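Local structure of phytase (Citrobacter braakii, 3ZHC) at residues B[74-79]-B[374-379]; B[82-87]-B[351-356]; B[164-169]-B[217-222]. The protein is a phytase of the histidine phosphatase superfamily (branch 2), combining a mixed beta sheet with a large set of helices. The protein carries 2 engineered substitutions. All blocks are in the same frame, centred on the assembly; numbering follows the deposited sequence.

Contact 1 (B[74-79]-B[374-379])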
loop_
_atom_site.group_PDB
_atom_site.type_symbol
_atom_site.label_atom_id
_atom_site.label_comp_id
_atom_site.label_asym_id
_atom_site.label_seq_id
_atom_site.Cartn_x
_atom_site.Cartn_y
_atom_site.Cartn_z
ATOM N N GLY B 74 -0.209 26.631 -12.518
ATOM C CA GLY B 74 -1.058 27.677 -11.968
ATOM C C GLY B 74 -2.537 27.393 -12.216
ATOM O O GLY B 74 -3.329 27.460 -11.302
ATOM N N GLU B 75 -2.877 27.063 -13.463
ATOM C CA GLU B 75 -4.278 26.749 -13.870
ATOM C C GLU B 75 -4.884 25.598 -13.038
ATOM O O GLU B 75 -6.044 25.663 -12.636
ATOM C CB GLU B 75 -4.348 26.427 -15.373
ATOM C CG GLU B 75 -5.771 26.381 -15.956
ATOM C CD GLU B 75 -5.810 26.086 -17.482
ATOM O OE1 GLU B 75 -4.780 26.324 -18.194
ATOM O OE2 GLU B 75 -6.879 25.617 -17.965
ATOM N N LEU B 76 -4.086 24.561 -12.785
ATOM C CA LEU B 76 -4.518 23.423 -11.942
ATOM C C LEU B 76 -4.737 23.835 -10.469
ATOM O O LEU B 76 -5.668 23.349 -9.828
ATOM C CB LEU B 76 -3.523 22.256 -12.038
ATOM C CG LEU B 76 -3.529 21.535 -13.391
ATOM C CD1 LEU B 76 -2.316 20.653 -13.543
ATOM C CD2 LEU B 76 -4.858 20.724 -13.575
ATOM N N VAL B 77 -3.880 24.721 -9.944
ATOM C CA VAL B 77 -4.069 25.238 -8.568
ATOM C C VAL B 77 -5.352 26.122 -8.507
ATOM O O VAL B 77 -6.067 26.087 -7.506
ATOM C CB VAL B 77 -2.833 25.988 -8.022
ATOM C CG1 VAL B 77 -3.132 26.610 -6.649
ATOM C CG2 VAL B 77 -1.617 25.046 -7.926
ATOM N N SER B 78 -5.629 26.893 -9.576
ATOM C CA SER B 78 -6.851 27.733 -9.634
ATOM C C SER B 78 -8.106 26.855 -9.592
ATOM O O SER B 78 -9.107 27.250 -9.032
ATOM C CB SER B 78 -6.858 28.657 -10.868
ATOM O OG SER B 78 -6.961 27.921 -12.078
ATOM N N GLU B 79 -8.030 25.652 -10.193
ATOM C CA GLU B 79 -9.137 24.680 -10.114
ATOM C C GLU B 79 -9.397 24.244 -8.668
ATOM O O GLU B 79 -10.549 24.089 -8.278
ATOM C CB GLU B 79 -8.880 23.433 -10.989
ATOM C CG GLU B 79 -9.021 23.674 -12.489
ATOM C CD GLU B 79 -10.427 24.086 -12.902
ATOM O OE1 GLU B 79 -11.403 23.783 -12.175
ATOM O OE2 GLU B 79 -10.553 24.719 -13.953
ATOM N N VAL B 374 -6.485 17.288 0.361
ATOM C CA VAL B 374 -7.208 17.640 -0.883
ATOM C C VAL B 374 -6.194 17.720 -2.039
ATOM O O VAL B 374 -5.157 18.386 -1.924
ATOM C CB VAL B 374 -7.993 18.954 -0.728
ATOM C CG1 VAL B 374 -8.661 19.348 -2.025
ATOM C CG2 VAL B 374 -9.025 18.808 0.376
ATOM N N TYR B 375 -6.513 17.039 -3.143
ATOM C CA TYR B 375 -5.609 16.882 -4.276
ATOM C C TYR B 375 -6.374 16.596 -5.569
ATOM O O TYR B 375 -7.581 16.380 -5.543
ATOM C CB TYR B 375 -4.687 15.701 -4.000
ATOM C CG TYR B 375 -5.421 14.358 -4.069
ATOM C CD1 TYR B 375 -6.295 13.939 -3.027
ATOM C CD2 TYR B 375 -5.264 13.513 -5.179
ATOM C CE1 TYR B 375 -6.979 12.697 -3.107
ATOM C CE2 TYR B 375 -5.941 12.275 -5.267
ATOM C CZ TYR B 375 -6.789 11.874 -4.239
ATOM O OH TYR B 375 -7.428 10.687 -4.340
ATOM N N GLN B 376 -5.645 16.594 -6.686
ATOM C CA GLN B 376 -6.171 16.194 -7.990
ATOM C C GLN B 376 -5.533 14.909 -8.380
ATOM O O GLN B 376 -4.309 14.735 -8.187
ATOM C CB GLN B 376 -5.843 17.232 -9.047
ATOM C CG GLN B 376 -6.662 18.527 -8.909
ATOM C CD GLN B 376 -5.875 19.756 -9.262
ATOM O OE1 GLN B 376 -4.787 19.949 -8.758
ATOM N NE2 GLN B 376 -6.431 20.609 -10.123
ATOM N N THR B 377 -6.326 13.984 -8.938
ATOM C CA THR B 377 -5.777 12.747 -9.487
ATOM C C THR B 377 -4.876 13.107 -10.672
ATOM O O THR B 377 -5.003 14.202 -11.251
ATOM C CB THR B 377 -6.868 11.744 -9.936
ATOM O OG1 THR B 377 -7.715 12.344 -10.916
ATOM C CG2 THR B 377 -7.721 11.298 -8.748
ATOM N N LEU B 378 -3.971 12.205 -11.026
ATOM C CA LEU B 378 -3.036 12.434 -12.142
ATOM C C LEU B 378 -3.806 12.622 -13.471
ATOM O O LEU B 378 -3.428 13.429 -14.306
ATOM C CB LEU B 378 -2.004 11.284 -12.222
ATOM C CG LEU B 378 -0.822 11.384 -13.202
ATOM C CD1 LEU B 378 -0.065 12.703 -13.037
ATOM C CD2 LEU B 378 0.115 10.192 -13.027
ATOM N N ARG B 379 -4.884 11.858 -13.625
ATOM C CA ARG B 379 -5.821 11.976 -14.751
ATOM C C ARG B 379 -6.436 13.382 -14.793
ATOM O O ARG B 379 -6.495 14.009 -15.861
ATOM C CB ARG B 379 -6.928 10.930 -14.596
ATOM C CG ARG B 379 -7.858 10.708 -15.791
ATOM C CD ARG B 379 -7.201 9.900 -16.898
ATOM N NE ARG B 379 -6.556 10.729 -17.931
ATOM C CZ ARG B 379 -5.714 10.267 -18.863
ATOM N NH1 ARG B 379 -5.366 8.956 -18.923
ATOM N NH2 ARG B 379 -5.201 11.114 -19.750
#

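Contact 2 (B[82-87]-B[351-356])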
loop_
_atom_site.group_PDB
_atom_site.type_symbol
_atom_site.label_atom_id
_atom_site.label_comp_id
_atom_site.label_asym_id
_atom_site.label_seq_id
_atom_site.Cartn_x
_atom_site.Cartn_y
_atom_site.Cartn_z
ATOM N N GLN B 82 -10.931 27.288 -6.948
ATOM C CA GLN B 82 -12.330 27.332 -7.391
ATOM C C GLN B 82 -13.169 26.326 -6.614
ATOM O O GLN B 82 -14.221 26.684 -6.085
ATOM C CB GLN B 82 -12.395 27.099 -8.928
ATOM C CG GLN B 82 -13.754 26.780 -9.542
ATOM C CD GLN B 82 -13.662 26.700 -11.074
ATOM O OE1 GLN B 82 -13.450 27.729 -11.746
ATOM N NE2 GLN B 82 -13.822 25.466 -11.639
ATOM N N TYR B 83 -12.701 25.069 -6.544
ATOM C CA TYR B 83 -13.395 24.015 -5.751
ATOM C C TYR B 83 -13.514 24.429 -4.281
ATOM O O TYR B 83 -14.589 24.294 -3.689
ATOM C CB TYR B 83 -12.694 22.649 -5.870
ATOM C CG TYR B 83 -13.125 21.614 -4.829
ATOM C CD1 TYR B 83 -14.303 20.878 -4.987
ATOM C CD2 TYR B 83 -12.343 21.370 -3.678
ATOM C CE1 TYR B 83 -14.707 19.917 -4.021
ATOM C CE2 TYR B 83 -12.741 20.415 -2.713
ATOM C CZ TYR B 83 -13.930 19.696 -2.901
ATOM O OH TYR B 83 -14.325 18.762 -1.969
ATOM N N GLN B 84 -12.410 24.930 -3.710
ATOM C CA GLN B 84 -12.400 25.352 -2.298
ATOM C C GLN B 84 -13.326 26.557 -2.036
ATOM O O GLN B 84 -13.951 26.617 -0.973
ATOM C CB GLN B 84 -10.963 25.629 -1.791
ATOM C CG GLN B 84 -10.007 24.368 -1.707
ATOM C CD GLN B 84 -10.374 23.349 -0.613
ATOM O OE1 GLN B 84 -11.540 23.083 -0.347
ATOM N NE2 GLN B 84 -9.363 22.771 0.001
ATOM N N ARG B 85 -13.413 27.498 -2.996
ATOM C CA ARG B 85 -14.377 28.626 -2.911
ATOM C C ARG B 85 -15.809 28.091 -2.756
ATOM O O ARG B 85 -16.521 28.491 -1.852
ATOM C CB ARG B 85 -14.297 29.523 -4.155
ATOM C CG ARG B 85 -15.283 30.739 -4.180
ATOM C CD ARG B 85 -15.477 31.280 -5.617
ATOM N NE ARG B 85 -16.536 32.300 -5.669
ATOM C CZ ARG B 85 -16.394 33.602 -5.331
ATOM N NH1 ARG B 85 -15.211 34.103 -4.894
ATOM N NH2 ARG B 85 -17.454 34.429 -5.426
ATOM N N LEU B 86 -16.195 27.182 -3.660
ATOM C CA LEU B 86 -17.541 26.560 -3.658
ATOM C C LEU B 86 -17.798 25.752 -2.393
ATOM O O LEU B 86 -18.882 25.836 -1.811
ATOM C CB LEU B 86 -17.734 25.666 -4.896
ATOM C CG LEU B 86 -17.725 26.386 -6.261
ATOM C CD1 LEU B 86 -17.484 25.424 -7.400
ATOM C CD2 LEU B 86 -19.043 27.196 -6.471
ATOM N N TRP B 87 -16.796 24.975 -1.967
ATOM C CA TRP B 87 -16.935 24.131 -0.776
ATOM C C TRP B 87 -17.000 24.976 0.511
ATOM O O TRP B 87 -17.879 24.754 1.336
ATOM C CB TRP B 87 -15.815 23.083 -0.690
ATOM C CG TRP B 87 -16.123 22.046 0.306
ATOM C CD1 TRP B 87 -17.006 20.996 0.161
ATOM C CD2 TRP B 87 -15.581 21.936 1.610
ATOM N NE1 TRP B 87 -17.034 20.246 1.301
ATOM C CE2 TRP B 87 -16.170 20.797 2.213
ATOM C CE3 TRP B 87 -14.652 22.685 2.338
ATOM C CZ2 TRP B 87 -15.855 20.390 3.510
ATOM C CZ3 TRP B 87 -14.334 22.282 3.636
ATOM C CH2 TRP B 87 -14.936 21.144 4.209
ATOM N N GLY B 351 0.328 20.825 -6.019
ATOM C CA GLY B 351 -0.922 21.435 -5.556
ATOM C C GLY B 351 -1.637 20.688 -4.429
ATOM O O GLY B 351 -2.711 21.112 -4.020
ATOM N N GLY B 352 -1.051 19.582 -3.923
ATOM C CA GLY B 352 -1.659 18.791 -2.833
ATOM C C GLY B 352 -1.793 19.632 -1.572
ATOM O O GLY B 352 -0.862 20.364 -1.199
ATOM N N GLU B 353 -2.945 19.530 -0.916
ATOM C CA GLU B 353 -3.257 20.367 0.237
ATOM C C GLU B 353 -3.528 19.557 1.456
ATOM O O GLU B 353 -4.349 18.664 1.422
ATOM C CB GLU B 353 -4.487 21.201 -0.061
ATOM C CG GLU B 353 -4.295 22.202 -1.147
ATOM C CD GLU B 353 -5.569 22.983 -1.480
ATOM O OE1 GLU B 353 -6.630 22.722 -0.853
ATOM O OE2 GLU B 353 -5.502 23.855 -2.371
ATOM N N LEU B 354 -2.820 19.887 2.543
ATOM C CA LEU B 354 -3.070 19.333 3.846
ATOM C C LEU B 354 -3.989 20.397 4.465
ATOM O O LEU B 354 -3.590 21.557 4.631
ATOM C CB LEU B 354 -1.775 19.133 4.589
ATOM C CG LEU B 354 -1.745 18.329 5.885
ATOM C CD1 LEU B 354 -2.468 16.966 5.769
ATOM C CD2 LEU B 354 -0.288 18.128 6.345
ATOM N N VAL B 355 -5.226 20.004 4.781
ATOM C CA VAL B 355 -6.270 20.946 5.229
ATOM C C VAL B 355 -6.625 20.711 6.697
ATOM O O VAL B 355 -7.025 19.620 7.060
ATOM C CB VAL B 355 -7.541 20.814 4.337
ATOM C CG1 VAL B 355 -8.621 21.780 4.774
ATOM C CG2 VAL B 355 -7.184 21.048 2.875
ATOM N N PHE B 356 -6.466 21.753 7.516
ATOM C CA PHE B 356 -6.798 21.734 8.936
ATOM C C PHE B 356 -8.056 22.592 9.105
ATOM O O PHE B 356 -8.003 23.806 8.915
ATOM C CB PHE B 356 -5.642 22.280 9.770
ATOM C CG PHE B 356 -4.355 21.508 9.609
ATOM C CD1 PHE B 356 -3.457 21.818 8.572
ATOM C CD2 PHE B 356 -4.028 20.474 10.487
ATOM C CE1 PHE B 356 -2.240 21.089 8.417
ATOM C CE2 PHE B 356 -2.820 19.749 10.341
ATOM C CZ PHE B 356 -1.932 20.063 9.299
#

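Contact 3 (B[164-169]-B[217-222]). Engineered in segment 217-222: C221 (natural residue Val). Unlike the reference sequence in segment 217-222: L219 (reference Phe). With FMT (formic acid), chain N.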
loop_
_atom_site.group_PDB
_atom_site.type_symbol
_atom_site.label_atom_id
_atom_site.label_comp_id
_atom_site.label_asym_id
_atom_site.label_seq_id
_atom_site.Cartn_x
_atom_site.Cartn_y
_atom_site.Cartn_z
ATOM N N ASN B 164 21.446 7.872 12.100
ATOM C CA ASN B 164 21.127 6.558 12.660
ATOM C C ASN B 164 19.618 6.281 12.725
ATOM O O ASN B 164 19.199 5.171 12.464
ATOM C CB ASN B 164 21.767 6.384 14.032
ATOM C CG ASN B 164 23.281 6.209 13.961
ATOM O OD1 ASN B 164 23.782 5.372 13.220
ATOM N ND2 ASN B 164 24.001 6.982 14.739
ATOM N N ALA B 165 18.824 7.304 13.066
ATOM C CA ALA B 165 17.357 7.187 13.115
ATOM C C ALA B 165 16.778 6.872 11.723
ATOM O O ALA B 165 15.911 5.999 11.581
ATOM C CB ALA B 165 16.734 8.452 13.682
ATOM N N ILE B 166 17.267 7.578 10.709
ATOM C CA ILE B 166 16.867 7.315 9.309
ATOM C C ILE B 166 17.371 5.931 8.897
ATOM O O ILE B 166 16.650 5.182 8.250
ATOM C CB ILE B 166 17.406 8.366 8.329
ATOM C CG1 ILE B 166 16.896 9.764 8.668
ATOM C CG2 ILE B 166 17.001 8.011 6.852
ATOM C CD1 ILE B 166 17.769 10.853 8.113
ATOM N N LEU B 167 18.613 5.603 9.290
ATOM C CA LEU B 167 19.221 4.298 8.962
ATOM C C LEU B 167 18.365 3.129 9.486
ATOM O O LEU B 167 18.102 2.175 8.748
ATOM C CB LEU B 167 20.655 4.171 9.531
ATOM C CG LEU B 167 21.734 3.468 8.681
ATOM C CD1 LEU B 167 22.827 2.854 9.600
ATOM C CD2 LEU B 167 21.173 2.413 7.752
ATOM N N GLU B 168 17.930 3.225 10.766
ATOM C CA GLU B 168 17.095 2.158 11.397
ATOM C C GLU B 168 15.693 2.084 10.804
ATOM O O GLU B 168 15.067 1.010 10.827
ATOM C CB GLU B 168 17.047 2.300 12.942
ATOM C CG GLU B 168 18.440 2.073 13.650
ATOM C CD GLU B 168 19.100 0.723 13.284
ATOM O OE1 GLU B 168 18.397 -0.310 13.310
ATOM O OE2 GLU B 168 20.326 0.707 12.968
ATOM N N ARG B 169 15.187 3.203 10.273
ATOM C CA ARG B 169 13.911 3.168 9.512
ATOM C C ARG B 169 14.087 2.438 8.180
ATOM O O ARG B 169 13.124 1.890 7.653
ATOM C CB ARG B 169 13.347 4.549 9.273
ATOM C CG ARG B 169 12.724 5.169 10.510
ATOM C CD ARG B 169 11.849 6.269 10.127
ATOM N NE ARG B 169 10.610 5.762 9.511
ATOM C CZ ARG B 169 9.856 6.412 8.612
ATOM N NH1 ARG B 169 10.188 7.637 8.157
ATOM N NH2 ARG B 169 8.764 5.827 8.151
ATOM N N SER B 217 23.981 3.817 -2.738
ATOM C CA SER B 217 23.448 4.894 -1.910
ATOM C C SER B 217 23.879 4.774 -0.463
ATOM O O SER B 217 23.911 3.683 0.100
ATOM C CB SER B 217 21.924 4.909 -1.984
ATOM O OG SER B 217 21.473 5.103 -3.315
ATOM N N GLU B 218 24.207 5.910 0.128
ATOM C CA GLU B 218 24.597 5.973 1.511
ATOM C C GLU B 218 24.161 7.329 2.092
ATOM O O GLU B 218 24.256 8.355 1.415
ATOM C CB GLU B 218 26.104 5.769 1.631
ATOM C CG GLU B 218 26.556 5.480 3.039
ATOM C CD GLU B 218 28.040 5.156 3.131
ATOM O OE1 GLU B 218 28.500 4.229 2.410
ATOM O OE2 GLU B 218 28.751 5.842 3.927
ATOM N N LEU B 219 23.686 7.319 3.333
ATOM C CA LEU B 219 23.212 8.541 4.000
ATOM C C LEU B 219 24.340 9.542 4.247
ATOM O O LEU B 219 25.459 9.152 4.556
ATOM C CB LEU B 219 22.524 8.208 5.335
ATOM C CG LEU B 219 21.161 7.522 5.238
ATOM C CD1 LEU B 219 20.802 6.795 6.533
ATOM C CD2 LEU B 219 20.061 8.537 4.851
ATOM N N LYS B 220 24.014 10.825 4.083
ATOM C CA LYS B 220 24.897 11.937 4.414
ATOM C C LYS B 220 24.084 12.890 5.264
ATOM O O LYS B 220 23.070 13.404 4.816
ATOM C CB LYS B 220 25.422 12.662 3.167
ATOM C CG LYS B 220 26.347 13.855 3.500
ATOM C CD LYS B 220 26.828 14.610 2.276
ATOM C CE LYS B 220 27.696 15.781 2.719
ATOM N NZ LYS B 220 28.386 16.388 1.600
ATOM N N CYS B 221 24.529 13.117 6.493
ATOM C CA CYS B 221 23.845 14.019 7.418
ATOM C C CYS B 221 24.817 15.052 7.916
ATOM O O CYS B 221 25.909 14.713 8.356
ATOM C CB CYS B 221 23.254 13.241 8.587
ATOM S SG CYS B 221 22.199 11.876 8.078
ATOM N N THR B 222 24.407 16.313 7.830
ATOM C CA THR B 222 25.153 17.447 8.337
ATOM C C THR B 222 24.207 18.182 9.325
ATOM O O THR B 222 23.020 17.825 9.414
ATOM C CB THR B 222 25.630 18.345 7.185
ATOM O OG1 THR B 222 24.502 18.816 6.447
ATOM C CG2 THR B 222 26.557 17.569 6.240
HETATM C C FMT N . 22.312 0.533 -1.923
HETATM O O1 FMT N . 21.575 0.798 -2.866
HETATM O O2 FMT N . 23.494 0.852 -1.928
#

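Contact 1 (B[74-79]-B[374-379])
The alpha/beta core of the histidine phosphatase fold packs helix 71-90 against its mixed sheet, and at one end of this interface Q376, just past strand 366-375, reaches across to L76 on the helix. The backbones stay well apart, with the CA atoms of L76 and Q376 separated by 8.4 Å, so a long side chain has to bridge them. Q376 does this with CG anti to its own carbonyl carbon (chi1 -72°) and a bend at chi2, which bring the amide up beside the helix. There NE2 donates to the backbone O of L76 at 2.9 Å, through an N-H bent to 143°. The nitrogen stands clear of the plane of that carbonyl, tilted from it by 32°, as suits an approach from the flank of a helix whose own hydrogen bonds run along its axis. Carbon packs around the same nitrogen: L76 CD2 lies 3.8 Å from Q376 NE2, and the CB of E79, one turn further on, is also 3.8 Å from it. Leucine suits this buried place, its CD2 lying beside the amide nitrogen, while E79 contributes its CB and turns its carboxylate off to the backbone N of L387. L76 also touches V41, within the RHGxR sequence typical of the family, and V77 packs against helix 113-126. After Q376 the chain passes to T377, which N-caps helix 378-382 through its OG1. Glutamine suits the bridge because it is long, uncharged and a donor. A carbonyl inside a helix normally already accepts an N-H from four residues ahead, so Q376 is probably its second donor, tying the turn after the strand to the helix by a bond that brings no charge into a buried contact.

Contact 2 (B[82-87]-B[351-356])
Q84 and E353 carry the polar link between helix 71-90 and strand 353-361, and a walk along the helix explains why it falls to Q84. Q82 turns elsewhere, its NE2 bonding to the O of L387, on which Y83 also packs. Q84 comes next and faces the sheet. Its CG is anti to the carbonyl carbon and its chain bends at chi2 (-69°), bringing the amide out to E353. NE2 then donates to OE1 of E353 at 2.9 Å through a fairly straight N-H, 157°. The oxygen is met nearly along its C-O bond and lies close to the amide plane of Q84; amide and carboxylate are almost coplanar, 14° apart. E353 brings its acid group there on a chain extended beyond CG, and the two side chains run past each other in opposite directions. Q84 CD is 3.8 Å from E353 OE1, and a methyl of V355, CG2, touches Q84 NE2 at 4.0 Å, an apolar neighbour beside the bond. Past Q84, R85 hydrogen-bonds through NH1 to the O of L126, while W87, on the strand-facing side, makes a cation-pi contact with K395. On the strand, E353 and V355 point to the helix, whereas L354, between them, packs on L328 and L331 of helix 325-335, on the other face of the sheet; before them, G351 and G352 pair through their backbones with H39 and R38 of the RHG sequence typical of the family. A carboxylate buried between helix and sheet needs donors, and the amide N-H of Q84 supplies one without adding a charge, which probably helps to offset the cost of keeping E353 in a buried place beside I35 and V374, with S37 also touching it.

Contact 3 (B[164-169]-B[217-222])
L219 lies against I166 and L167 on helix 159-169, and its side chain can be followed from root to tip. CB leaves the chain in the direction of the helix, and CG, anti to the carbonyl carbon (chi1 -71°), carries both methyls into contact. CD1 rests against the helix backbone: it is 3.7 Å from the N of L167 and 3.8 Å from its CA, and the CB of L167 follows at 4.0 Å. L219 CD2 meets the gamma methyl CG2 of I166 at 3.7 Å, and L219 CD1 also lies 4.0 Å from I166 CG2. CD1 thus sits in the angle between L167 and I166, while CD2 meets I166 alone of the two. Branched aliphatic side chains suit such a seam, where shape matters and nothing polar is exchanged. Leucine at 219 is a departure from the reference sequence, which has phenylalanine. Two residues on, C221 is an engineered cysteine, and its SG forms a disulfide with C163, next to the helix segment, so a covalent tie stands beside the apolar contact. At the other end of 217-222 the N of S217 donates to O2 of formic acid at 3.1 Å, and T178 OG1 also bonds to this small molecule, probably a crystallisation additive. The seam is completed by neighbouring elements: L219 also packs on L278 of helix 260-280, and I166 reaches L277 of that helix, V284 of helix 282-301 and V226 of strand 225-227, the hairpin partner of strand 220-222.

Contacts 1 and 2, centres 10 Å apart, are two stations on one interface, helix 71-90 against strand 353-361 and the end of its antiparallel neighbour 366-375 with the loop that follows. They meet directly: V374 O lies 2.7 Å from E353 N, a probable backbone hydrogen bond. Both also border the RHGxR sequence of the family, through V41 in contact 1 and R38 and H39 in contact 2. Contact 3, where the formic acid lies, is on the opposite side of the chain's centre, its nearest atoms about 20 Å from contact 1 and about 15 Å from contact 2. In sequence, contact 3 is nested within contact 2, and contact 2 within contact 1.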